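Local coordinates for protein predicted acyltransferase with acyl-CoA N-acyltransferase domain (Escherichia coli, PDB 4RS2) that binds coenzyme A and probably transfers an acyl group from acyl-CoA to a still unidentified acceptor, as a member of the GNAT acetyltransferase family, at residues L33-F38 with E43-H48; G59-D64 with I70-F75; A142-R147 with V159-D164. All coordinates share one frame; numbering follows the deposited sequence.

Interaction 1 (L33-F38 with E43-H48). With COA (coenzyme A), chain C.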
loop_
_atom_site.group_PDB
_atom_site.type_symbol
_atom_site.label_atom_id
_atom_site.label_comp_id
_atom_site.label_asym_id
_atom_site.label_seq_id
_atom_site.Cartn_x
_atom_site.Cartn_y
_atom_site.Cartn_z
ATOM N N LEU A 33 0.050 15.187 -2.377
ATOM C CA LEU A 33 1.228 14.347 -2.161
ATOM C C LEU A 33 1.460 13.352 -3.303
ATOM O O LEU A 33 2.599 13.166 -3.777
ATOM C CB LEU A 33 1.090 13.575 -0.853
ATOM C CG LEU A 33 2.191 12.572 -0.565
ATOM C CD1 LEU A 33 3.550 13.228 -0.296
ATOM C CD2 LEU A 33 1.736 11.748 0.618
ATOM N N LEU A 34 0.381 12.711 -3.758
ATOM C CA LEU A 34 0.514 11.709 -4.814
ATOM C C LEU A 34 0.892 12.345 -6.139
ATOM O O LEU A 34 1.704 11.788 -6.888
ATOM C CB LEU A 34 -0.781 10.871 -4.938
ATOM C CG LEU A 34 -1.070 10.029 -3.666
ATOM C CD1 LEU A 34 -2.397 9.326 -3.786
ATOM C CD2 LEU A 34 0.038 9.052 -3.377
ATOM N N ARG A 35 0.355 13.517 -6.431
ATOM C CA ARG A 35 0.703 14.180 -7.687
ATOM C C ARG A 35 2.133 14.652 -7.750
ATOM O O ARG A 35 2.753 14.654 -8.832
ATOM C CB ARG A 35 -0.226 15.354 -7.937
ATOM C CG ARG A 35 -1.630 14.929 -8.276
ATOM C CD ARG A 35 -2.562 16.081 -8.606
ATOM N NE ARG A 35 -3.870 15.558 -8.988
ATOM C CZ ARG A 35 -4.254 15.296 -10.239
ATOM N NH1 ARG A 35 -3.467 15.575 -11.270
ATOM N NH2 ARG A 35 -5.452 14.765 -10.458
ATOM N N ARG A 36 2.657 15.051 -6.600
ATOM C CA ARG A 36 4.019 15.555 -6.545
ATOM C C ARG A 36 5.069 14.461 -6.393
ATOM O O ARG A 36 6.208 14.675 -6.775
ATOM C CB ARG A 36 4.180 16.653 -5.481
ATOM C CG ARG A 36 4.069 16.261 -4.025
ATOM C CD ARG A 36 4.392 17.469 -3.132
ATOM N NE ARG A 36 4.238 17.160 -1.712
ATOM C CZ ARG A 36 3.105 17.288 -1.011
ATOM N NH1 ARG A 36 1.996 17.745 -1.575
ATOM N NH2 ARG A 36 3.086 16.972 0.267
ATOM N N SER A 37 4.654 13.288 -5.911
ATOM C CA SER A 37 5.568 12.176 -5.596
ATOM C C SER A 37 5.815 11.167 -6.698
ATOM O O SER A 37 6.851 10.498 -6.689
ATOM C CB SER A 37 5.062 11.416 -4.386
ATOM O OG SER A 37 5.099 12.243 -3.246
ATOM N N PHE A 38 4.885 11.060 -7.643
ATOM C CA PHE A 38 5.000 10.138 -8.729
ATOM C C PHE A 38 5.271 10.850 -10.024
ATOM O O PHE A 38 5.082 12.060 -10.126
ATOM C CB PHE A 38 3.766 9.232 -8.807
ATOM C CG PHE A 38 3.671 8.303 -7.632
ATOM C CD1 PHE A 38 4.339 7.111 -7.645
ATOM C CD2 PHE A 38 2.964 8.655 -6.502
ATOM C CE1 PHE A 38 4.295 6.247 -6.566
ATOM C CE2 PHE A 38 2.929 7.806 -5.402
ATOM C CZ PHE A 38 3.597 6.607 -5.437
ATOM N N GLU A 43 -1.329 7.641 -9.884
ATOM C CA GLU A 43 -1.580 7.244 -8.479
ATOM C C GLU A 43 -2.639 8.105 -7.802
ATOM O O GLU A 43 -3.498 7.596 -7.063
ATOM C CB GLU A 43 -0.319 7.289 -7.662
ATOM C CG GLU A 43 0.609 6.118 -7.845
ATOM C CD GLU A 43 1.381 6.113 -9.167
ATOM O OE1 GLU A 43 1.357 7.135 -9.954
ATOM O OE2 GLU A 43 2.023 5.055 -9.451
ATOM N N ALA A 44 -2.579 9.407 -8.035
ATOM C CA ALA A 44 -3.576 10.305 -7.425
ATOM C C ALA A 44 -4.980 9.970 -7.968
ATOM O O ALA A 44 -5.963 9.916 -7.219
ATOM C CB ALA A 44 -3.234 11.741 -7.703
ATOM N N LYS A 45 -5.064 9.750 -9.277
ATOM C CA LYS A 45 -6.333 9.446 -9.927
ATOM C C LYS A 45 -6.891 8.079 -9.478
ATOM O O LYS A 45 -8.100 7.924 -9.260
ATOM C CB LYS A 45 -6.167 9.567 -11.446
ATOM C CG LYS A 45 -5.902 11.009 -11.863
ATOM C CD LYS A 45 -5.111 11.148 -13.150
ATOM C CE LYS A 45 -5.948 11.049 -14.388
ATOM N NZ LYS A 45 -5.047 11.314 -15.555
ATOM N N LEU A 46 -6.009 7.112 -9.309
ATOM C CA LEU A 46 -6.388 5.790 -8.796
ATOM C C LEU A 46 -7.023 5.922 -7.429
ATOM O O LEU A 46 -8.084 5.356 -7.163
ATOM C CB LEU A 46 -5.156 4.931 -8.673
ATOM C CG LEU A 46 -5.325 3.591 -7.926
ATOM C CD1 LEU A 46 -6.190 2.630 -8.750
ATOM C CD2 LEU A 46 -3.952 3.044 -7.620
ATOM N N VAL A 47 -6.351 6.656 -6.547
ATOM C CA VAL A 47 -6.838 6.771 -5.159
ATOM C C VAL A 47 -8.167 7.506 -5.116
ATOM O O VAL A 47 -9.096 7.089 -4.410
ATOM C CB VAL A 47 -5.787 7.404 -4.258
ATOM C CG1 VAL A 47 -6.405 7.892 -2.956
ATOM C CG2 VAL A 47 -4.649 6.416 -4.038
ATOM N N HIS A 48 -8.278 8.560 -5.905
ATOM C CA HIS A 48 -9.547 9.265 -6.010
ATOM C C HIS A 48 -10.669 8.308 -6.423
ATOM O O HIS A 48 -11.739 8.260 -5.811
ATOM C CB HIS A 48 -9.439 10.374 -7.045
ATOM C CG HIS A 48 -10.741 11.058 -7.301
ATOM N ND1 HIS A 48 -11.612 10.655 -8.291
ATOM C CD2 HIS A 48 -11.353 12.075 -6.652
ATOM C CE1 HIS A 48 -12.691 11.414 -8.258
ATOM N NE2 HIS A 48 -12.565 12.274 -7.267
HETATM N N1A COA C . 14.772 1.218 -3.358
HETATM C C2A COA C . 15.133 0.347 -2.385
HETATM N N3A COA C . 15.020 0.631 -1.075
HETATM C C4A COA C . 14.493 1.827 -0.691
HETATM C C5A COA C . 14.083 2.810 -1.681
HETATM C C6A COA C . 14.243 2.433 -3.086
HETATM N N6A COA C . 13.855 3.313 -4.037
HETATM N N7A COA C . 13.628 3.884 -1.019
HETATM C C8A COA C . 13.736 3.607 0.298
HETATM N N9A COA C . 14.279 2.413 0.487
HETATM C C1B COA C . 14.519 1.756 1.774
HETATM C C2B COA C . 15.271 2.580 2.801
HETATM O O2B COA C . 16.681 2.619 2.540
HETATM C C3B COA C . 14.896 1.861 4.067
HETATM O O3B COA C . 15.658 0.653 4.181
HETATM P P3B COA C . 15.740 -0.192 5.562
HETATM O O7A COA C . 14.686 0.342 6.510
HETATM O O8A COA C . 15.592 -1.617 5.199
HETATM O O9A COA C . 17.123 0.086 6.042
HETATM C C4B COA C . 13.440 1.473 3.813
HETATM O O4B COA C . 13.242 1.539 2.392
HETATM C C5B COA C . 12.451 2.385 4.510
HETATM O O5B COA C . 12.777 3.751 4.230
HETATM P P1A COA C . 11.883 4.999 4.703
HETATM O O1A COA C . 12.770 6.106 5.190
HETATM O O2A COA C . 10.773 4.444 5.545
HETATM O O3A COA C . 11.211 5.473 3.308
HETATM P P2A COA C . 11.600 6.699 2.350
HETATM O O4A COA C . 11.410 8.000 3.012
HETATM O O5A COA C . 12.966 6.489 1.724
HETATM O O6A COA C . 10.425 6.532 1.261
HETATM C CBP COA C . 9.445 5.855 -0.847
HETATM C CCP COA C . 10.474 5.551 0.224
HETATM C CDP COA C . 9.537 4.835 -1.975
HETATM C CEP COA C . 8.086 5.755 -0.177
HETATM C CAP COA C . 9.721 7.283 -1.359
HETATM O OAP COA C . 11.042 7.378 -1.937
HETATM C C9P COA C . 8.705 7.798 -2.349
HETATM O O9P COA C . 7.616 8.274 -1.989
HETATM N N8P COA C . 9.090 7.771 -3.625
HETATM C C7P COA C . 8.260 8.324 -4.680
HETATM C C6P COA C . 7.225 7.312 -5.120
HETATM C C5P COA C . 7.918 6.157 -5.800
HETATM O O5P COA C . 8.079 5.097 -5.225
HETATM N N4P COA C . 8.319 6.368 -7.046
HETATM C C3P COA C . 8.883 5.318 -7.875
HETATM C C2P COA C . 8.163 5.270 -9.223
HETATM S S1P COA C . 7.904 3.557 -9.754
HETATM O O HOH W 1 0.071 10.541 -8.869
#

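Interaction 2 (G59-D64 with I70-F75)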
loop_
_atom_site.group_PDB
_atom_site.type_symbol
_atom_site.label_atom_id
_atom_site.label_comp_id
_atom_site.label_asym_id
_atom_site.label_seq_id
_atom_site.Cartn_x
_atom_site.Cartn_y
_atom_site.Cartn_z
ATOM N N GLY A 59 -6.611 3.296 4.333
ATOM C CA GLY A 59 -5.597 4.274 3.981
ATOM C C GLY A 59 -5.034 4.824 5.277
ATOM O O GLY A 59 -5.775 5.022 6.232
ATOM N N LEU A 60 -3.721 4.996 5.325
ATOM C CA LEU A 60 -3.059 5.548 6.493
ATOM C C LEU A 60 -2.274 6.724 6.024
ATOM O O LEU A 60 -1.620 6.663 4.965
ATOM C CB LEU A 60 -2.092 4.549 7.153
ATOM C CG LEU A 60 -2.620 3.239 7.743
ATOM C CD1 LEU A 60 -1.514 2.589 8.548
ATOM C CD2 LEU A 60 -3.824 3.435 8.624
ATOM N N VAL A 61 -2.371 7.805 6.800
ATOM C CA VAL A 61 -1.604 9.001 6.516
ATOM C C VAL A 61 -0.568 9.217 7.577
ATOM O O VAL A 61 -0.776 8.848 8.743
ATOM C CB VAL A 61 -2.452 10.311 6.446
ATOM C CG1 VAL A 61 -3.389 10.306 5.257
ATOM C CG2 VAL A 61 -3.229 10.546 7.713
ATOM N N ALA A 62 0.552 9.799 7.165
ATOM C CA ALA A 62 1.556 10.320 8.091
ATOM C C ALA A 62 1.387 11.830 7.961
ATOM O O ALA A 62 1.276 12.374 6.843
ATOM C CB ALA A 62 2.949 9.924 7.686
ATOM N N THR A 63 1.365 12.534 9.080
ATOM C CA THR A 63 1.184 13.989 9.056
ATOM C C THR A 63 2.254 14.688 9.869
ATOM O O THR A 63 2.844 14.088 10.750
ATOM C CB THR A 63 -0.190 14.399 9.587
ATOM O OG1 THR A 63 -0.285 14.022 10.962
ATOM C CG2 THR A 63 -1.294 13.762 8.777
ATOM N N ASP A 64 2.553 15.920 9.490
ATOM C CA ASP A 64 3.571 16.696 10.191
ATOM C C ASP A 64 2.889 17.397 11.339
ATOM O O ASP A 64 1.674 17.247 11.529
ATOM C CB ASP A 64 4.295 17.683 9.254
ATOM C CG ASP A 64 3.400 18.828 8.778
ATOM O OD1 ASP A 64 2.265 18.990 9.304
ATOM O OD2 ASP A 64 3.841 19.570 7.862
ATOM N N ILE A 70 2.157 14.098 4.765
ATOM C CA ILE A 70 3.525 13.955 4.298
ATOM C C ILE A 70 3.844 12.501 3.940
ATOM O O ILE A 70 4.942 12.180 3.479
ATOM C CB ILE A 70 4.527 14.419 5.396
ATOM C CG1 ILE A 70 4.444 13.554 6.689
ATOM C CG2 ILE A 70 4.248 15.861 5.795
ATOM C CD1 ILE A 70 5.572 13.708 7.696
ATOM N N GLY A 71 2.875 11.615 4.134
ATOM C CA GLY A 71 3.046 10.229 3.745
ATOM C C GLY A 71 1.727 9.524 3.620
ATOM O O GLY A 71 0.750 9.914 4.264
ATOM N N TYR A 72 1.704 8.459 2.838
ATOM C CA TYR A 72 0.477 7.760 2.597
ATOM C C TYR A 72 0.682 6.353 2.159
ATOM O O TYR A 72 1.629 6.069 1.401
ATOM C CB TYR A 72 -0.309 8.474 1.501
ATOM C CG TYR A 72 -1.726 7.934 1.265
ATOM C CD1 TYR A 72 -2.707 8.039 2.213
ATOM C CD2 TYR A 72 -2.068 7.360 0.065
ATOM C CE1 TYR A 72 -3.989 7.569 1.978
ATOM C CE2 TYR A 72 -3.356 6.929 -0.182
ATOM C CZ TYR A 72 -4.307 7.013 0.773
ATOM O OH TYR A 72 -5.604 6.549 0.497
ATOM N N VAL A 73 -0.207 5.471 2.607
ATOM C CA VAL A 73 -0.268 4.097 2.067
ATOM C C VAL A 73 -1.720 3.678 2.018
ATOM O O VAL A 73 -2.514 4.075 2.886
ATOM C CB VAL A 73 0.572 3.064 2.836
ATOM C CG1 VAL A 73 0.053 2.886 4.271
ATOM C CG2 VAL A 73 0.629 1.739 2.057
ATOM N N ALA A 74 -2.089 2.970 0.941
ATOM C CA ALA A 74 -3.450 2.512 0.768
ATOM C C ALA A 74 -3.507 1.029 0.393
ATOM O O ALA A 74 -2.548 0.413 -0.102
ATOM C CB ALA A 74 -4.168 3.327 -0.294
ATOM N N PHE A 75 -4.679 0.470 0.657
ATOM C CA PHE A 75 -4.960 -0.930 0.435
ATOM C C PHE A 75 -6.334 -1.030 -0.190
ATOM O O PHE A 75 -7.234 -0.263 0.176
ATOM C CB PHE A 75 -4.968 -1.681 1.774
ATOM C CG PHE A 75 -3.665 -1.591 2.518
ATOM C CD1 PHE A 75 -2.650 -2.515 2.302
ATOM C CD2 PHE A 75 -3.465 -0.581 3.447
ATOM C CE1 PHE A 75 -1.478 -2.440 3.011
ATOM C CE2 PHE A 75 -2.255 -0.500 4.133
ATOM C CZ PHE A 75 -1.264 -1.422 3.888
#

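Interaction 3 (A142-R147 with V159-D164)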
loop_
_atom_site.group_PDB
_atom_site.type_symbol
_atom_site.label_atom_id
_atom_site.label_comp_id
_atom_site.label_asym_id
_atom_site.label_seq_id
_atom_site.Cartn_x
_atom_site.Cartn_y
_atom_site.Cartn_z
ATOM N N ALA A 142 5.565 -15.328 -7.179
ATOM C CA ALA A 142 5.785 -16.461 -8.062
ATOM C C ALA A 142 6.234 -17.692 -7.296
ATOM O O ALA A 142 5.889 -18.781 -7.668
ATOM C CB ALA A 142 6.785 -16.124 -9.159
ATOM N N HIS A 143 6.964 -17.505 -6.206
ATOM C CA HIS A 143 7.413 -18.633 -5.399
ATOM C C HIS A 143 6.300 -19.340 -4.669
ATOM O O HIS A 143 6.489 -20.457 -4.168
ATOM C CB HIS A 143 8.475 -18.200 -4.405
ATOM C CG HIS A 143 9.736 -17.746 -5.056
ATOM N ND1 HIS A 143 10.773 -17.174 -4.346
ATOM C CD2 HIS A 143 10.088 -17.683 -6.360
ATOM C CE1 HIS A 143 11.745 -16.862 -5.180
ATOM N NE2 HIS A 143 11.362 -17.167 -6.408
ATOM N N HIS A 144 5.146 -18.702 -4.616
ATOM C CA HIS A 144 3.945 -19.269 -4.003
ATOM C C HIS A 144 2.887 -19.517 -5.055
ATOM O O HIS A 144 1.717 -19.734 -4.729
ATOM C CB HIS A 144 3.390 -18.306 -2.962
ATOM C CG HIS A 144 4.293 -18.075 -1.796
ATOM N ND1 HIS A 144 4.219 -18.814 -0.635
ATOM C CD2 HIS A 144 5.281 -17.175 -1.606
ATOM C CE1 HIS A 144 5.107 -18.356 0.229
ATOM N NE2 HIS A 144 5.777 -17.378 -0.342
ATOM N N ASP A 145 3.274 -19.516 -6.337
ATOM C CA ASP A 145 2.317 -19.744 -7.434
ATOM C C ASP A 145 1.152 -18.751 -7.438
ATOM O O ASP A 145 -0.000 -19.128 -7.641
ATOM C CB ASP A 145 1.815 -21.206 -7.474
ATOM C CG ASP A 145 2.866 -22.165 -8.053
ATOM O OD1 ASP A 145 3.998 -21.705 -8.337
ATOM O OD2 ASP A 145 2.578 -23.379 -8.192
ATOM N N LEU A 146 1.488 -17.484 -7.200
ATOM C CA LEU A 146 0.548 -16.369 -7.268
ATOM C C LEU A 146 1.023 -15.375 -8.321
ATOM O O LEU A 146 2.226 -15.085 -8.418
ATOM C CB LEU A 146 0.448 -15.705 -5.918
ATOM C CG LEU A 146 -0.192 -16.543 -4.816
ATOM C CD1 LEU A 146 0.169 -15.964 -3.455
ATOM C CD2 LEU A 146 -1.707 -16.589 -5.016
ATOM N N ARG A 147 0.102 -14.868 -9.134
ATOM C CA ARG A 147 0.437 -13.922 -10.176
ATOM C C ARG A 147 -0.656 -12.877 -10.259
ATOM O O ARG A 147 -1.762 -13.086 -9.766
ATOM C CB ARG A 147 0.544 -14.613 -11.528
ATOM C CG ARG A 147 -0.767 -15.219 -12.014
ATOM C CD ARG A 147 -0.597 -16.059 -13.280
ATOM N NE ARG A 147 -1.889 -16.509 -13.802
ATOM C CZ ARG A 147 -2.679 -15.785 -14.596
ATOM N NH1 ARG A 147 -2.310 -14.579 -14.997
ATOM N NH2 ARG A 147 -3.835 -16.280 -15.006
ATOM N N VAL A 159 4.106 -10.794 -2.088
ATOM C CA VAL A 159 3.083 -11.110 -1.110
ATOM C C VAL A 159 3.672 -11.155 0.299
ATOM O O VAL A 159 4.841 -11.527 0.508
ATOM C CB VAL A 159 2.417 -12.458 -1.450
ATOM C CG1 VAL A 159 3.419 -13.599 -1.358
ATOM C CG2 VAL A 159 1.195 -12.692 -0.583
ATOM N N HIS A 160 2.852 -10.729 1.254
ATOM C CA HIS A 160 3.182 -10.760 2.676
ATOM C C HIS A 160 1.997 -11.402 3.392
ATOM O O HIS A 160 0.928 -10.835 3.442
ATOM C CB HIS A 160 3.409 -9.345 3.226
ATOM C CG HIS A 160 4.114 -9.300 4.555
ATOM N ND1 HIS A 160 3.704 -10.014 5.660
ATOM C CD2 HIS A 160 5.208 -8.596 4.954
ATOM C CE1 HIS A 160 4.535 -9.783 6.671
ATOM N NE2 HIS A 160 5.438 -8.907 6.274
ATOM N N ARG A 161 2.200 -12.581 3.965
ATOM C CA ARG A 161 1.142 -13.238 4.701
ATOM C C ARG A 161 0.922 -12.492 6.002
ATOM O O ARG A 161 1.865 -11.918 6.554
ATOM C CB ARG A 161 1.561 -14.669 5.031
ATOM C CG ARG A 161 2.632 -14.811 6.095
ATOM C CD ARG A 161 3.126 -16.241 6.113
ATOM N NE ARG A 161 4.004 -16.478 4.973
ATOM C CZ ARG A 161 4.662 -17.616 4.742
ATOM N NH1 ARG A 161 4.481 -18.686 5.547
ATOM N NH2 ARG A 161 5.478 -17.700 3.675
ATOM N N LEU A 162 -0.298 -12.539 6.515
ATOM C CA LEU A 162 -0.600 -11.977 7.830
ATOM C C LEU A 162 -0.802 -13.064 8.889
ATOM O O LEU A 162 -0.935 -12.750 10.069
ATOM C CB LEU A 162 -1.803 -11.068 7.760
ATOM C CG LEU A 162 -1.595 -9.868 6.819
ATOM C CD1 LEU A 162 -2.825 -8.963 6.816
ATOM C CD2 LEU A 162 -0.370 -9.076 7.269
ATOM N N ALA A 163 -0.857 -14.318 8.462
ATOM C CA ALA A 163 -0.973 -15.480 9.342
ATOM C C ALA A 163 -0.001 -16.463 8.731
ATOM O O ALA A 163 0.211 -16.436 7.513
ATOM C CB ALA A 163 -2.384 -16.032 9.342
ATOM N N ASP A 164 0.571 -17.356 9.530
ATOM C CA ASP A 164 1.633 -18.172 9.006
ATOM C C ASP A 164 1.231 -19.121 7.883
ATOM O O ASP A 164 2.025 -19.410 6.969
ATOM C CB ASP A 164 2.362 -18.941 10.089
ATOM C CG ASP A 164 3.834 -19.065 9.765
ATOM O OD1 ASP A 164 4.465 -17.995 9.562
ATOM O OD2 ASP A 164 4.355 -20.207 9.682
#

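Interaction 1 (L33-F38 with E43-H48)
E43 reaches from helix 42-53 to the ring of F38, and its side chain can be traced along one face of that ring. CB lies 3.7 Å from F38 CD2. CG sits over the middle of the ring, 3.6 Å from the centroid and 4° off the normal, a CH-pi contact. The bend at chi2 (74°) folds CD back over the ring, 3.5 Å from F38 CG, and chi3 near zero sets the carboxylate almost parallel to it, 7° apart. OE1 ends beside F38 CB, while OE2 lies over CD1 and is hydrogen-bonded to the backbone N of C186. The opposite face of F38 carries coenzyme A, whose C6P lies 3.4 Å from F38 CE1; the ring is thus layered between the pantetheine arm and E43. These two helices form the helical pair that follows the first strand of the GNAT fold, and their segment axes run roughly antiparallel. Between the helices, L34 CB meets A44 CB at 3.8 Å and L34 CD1 meets V47 CG2 at 3.7 Å. A water accepts from A44 N and donates weakly to L34 O. At the margin R35 lays CG on A44 CB, while its guanidinium forms salt bridges with D31 and D41.

Interaction 2 (G59-D64 with I70-F75)
L60 and V73 face each other as a hydrogen-bonded antiparallel pair. L60 N donates to V73 O at 2.9 Å, and V73 N returns a 3.0 Å bond to L60 O. The ladder changes at A62. Its N donates to G71 O from 49° above that carbonyl plane, whereas its own O receives I70 N at 2.8 Å and, weakly, G71 N. Two residues therefore face one, which defines a classic beta bulge. At the non-hydrogen-bonded pairs, G59-A74 and V61-Y72, the CA-H groups of G59, V61 and Y72 approach carbonyl oxygens; Y72 CA lies 3.3 Å from L60 O.

Side chains extend this first shell on both faces of the ladder. On the face carrying V61 and Y72, V61 CG1 meets Y72 CD1 at 3.9 Å, near the plane of the ring and at its edge. Y72 has chi1 -173°, which puts CG opposite its backbone N and brings CD1 to 3.3 Å from L60 O, and E22 holds its OH by a hydrogen bond. On the other face L60 CB touches V73 CG1 at 4.0 Å, against helix 104-118, where L60 meets E111 and V73 meets L108. From the bulge itself, I70 CG2 packs on D64 CB, and D64 OD1 accepts from Q68 N within the turn.

Outside the pair, R20 and L18 of strand 18-21 bond to V61 and T63, E22 just after it bonds to G59, and strand 87-95 bonds to Y72. The two strands, antiparallel at 169°, form a bulged beta hairpin inside the central sheet of the GNAT fold.

Interaction 3 (A142-R147 with V159-D164)
H144 makes the main approach from segment 142-147, directing its imidazole at two residues of the strand that ends at R161; it sits in a turn spanning H143 and H144, where D145 N bonds to A142 O at 3.0 Å. Ring atom CD2 lies 4.0 Å from V159 CG1, a contact oblique to the ring. CE1, on the far side of NE2, lies 3.5 Å from R161 NH2. Imidazole and guanidinium are turned 84° against each other, so the two groups do not stack. With R161 CG set between the backbone N and the carbonyl carbon (chi1 72°) and the chain bent at chi3, the guanidinium is carried back to the histidine. R161 NH1 donates to D164 O at 2.9 Å, which ties it to the chain just beyond the strand.

Two residues on, L146 opens the short strand 146-147 and turns its CB toward V159. CD1 comes only within 4.5 Å of V159 CG2, a loose apolar touch. L146 also packs on V174 of strand 172-175, and V159 on V125 of strand 123-127, so the contact spans two parts of the curled sheet.

No hydrogen bond crosses between the segments. H144 NE2 and R161 NH2 instead share E139 OE1, the first by a hydrogen bond and the second by a salt bridge. A shared carboxylate is consistent with NE2 and NH2 lying 4.0 Å apart, and its charge probably offsets that of the arginine beside the histidine.

In the fold
From the N terminus, interaction 1 comes first, closing the short connection between helices 27-37 and 42-53. After helix 42-53 a short link leads to strand 58-63, where interaction 2 closes the turn to strand 69-80. The two contacts meet directly: L33 CD2 lies 3.7 Å from G71 N and V47 CG1 lies 3.8 Å from Y72 OH, which seats the helical pair on the hairpin. Interaction 3 closes a longer excursion, 11 residues between its segments, joining the turn before strand 146-147 and that strand to the end of strand 157-161. Its centre is about 24 Å from that of interaction 2, yet both reach the same sheet. All three are in series, with none nested or crossed.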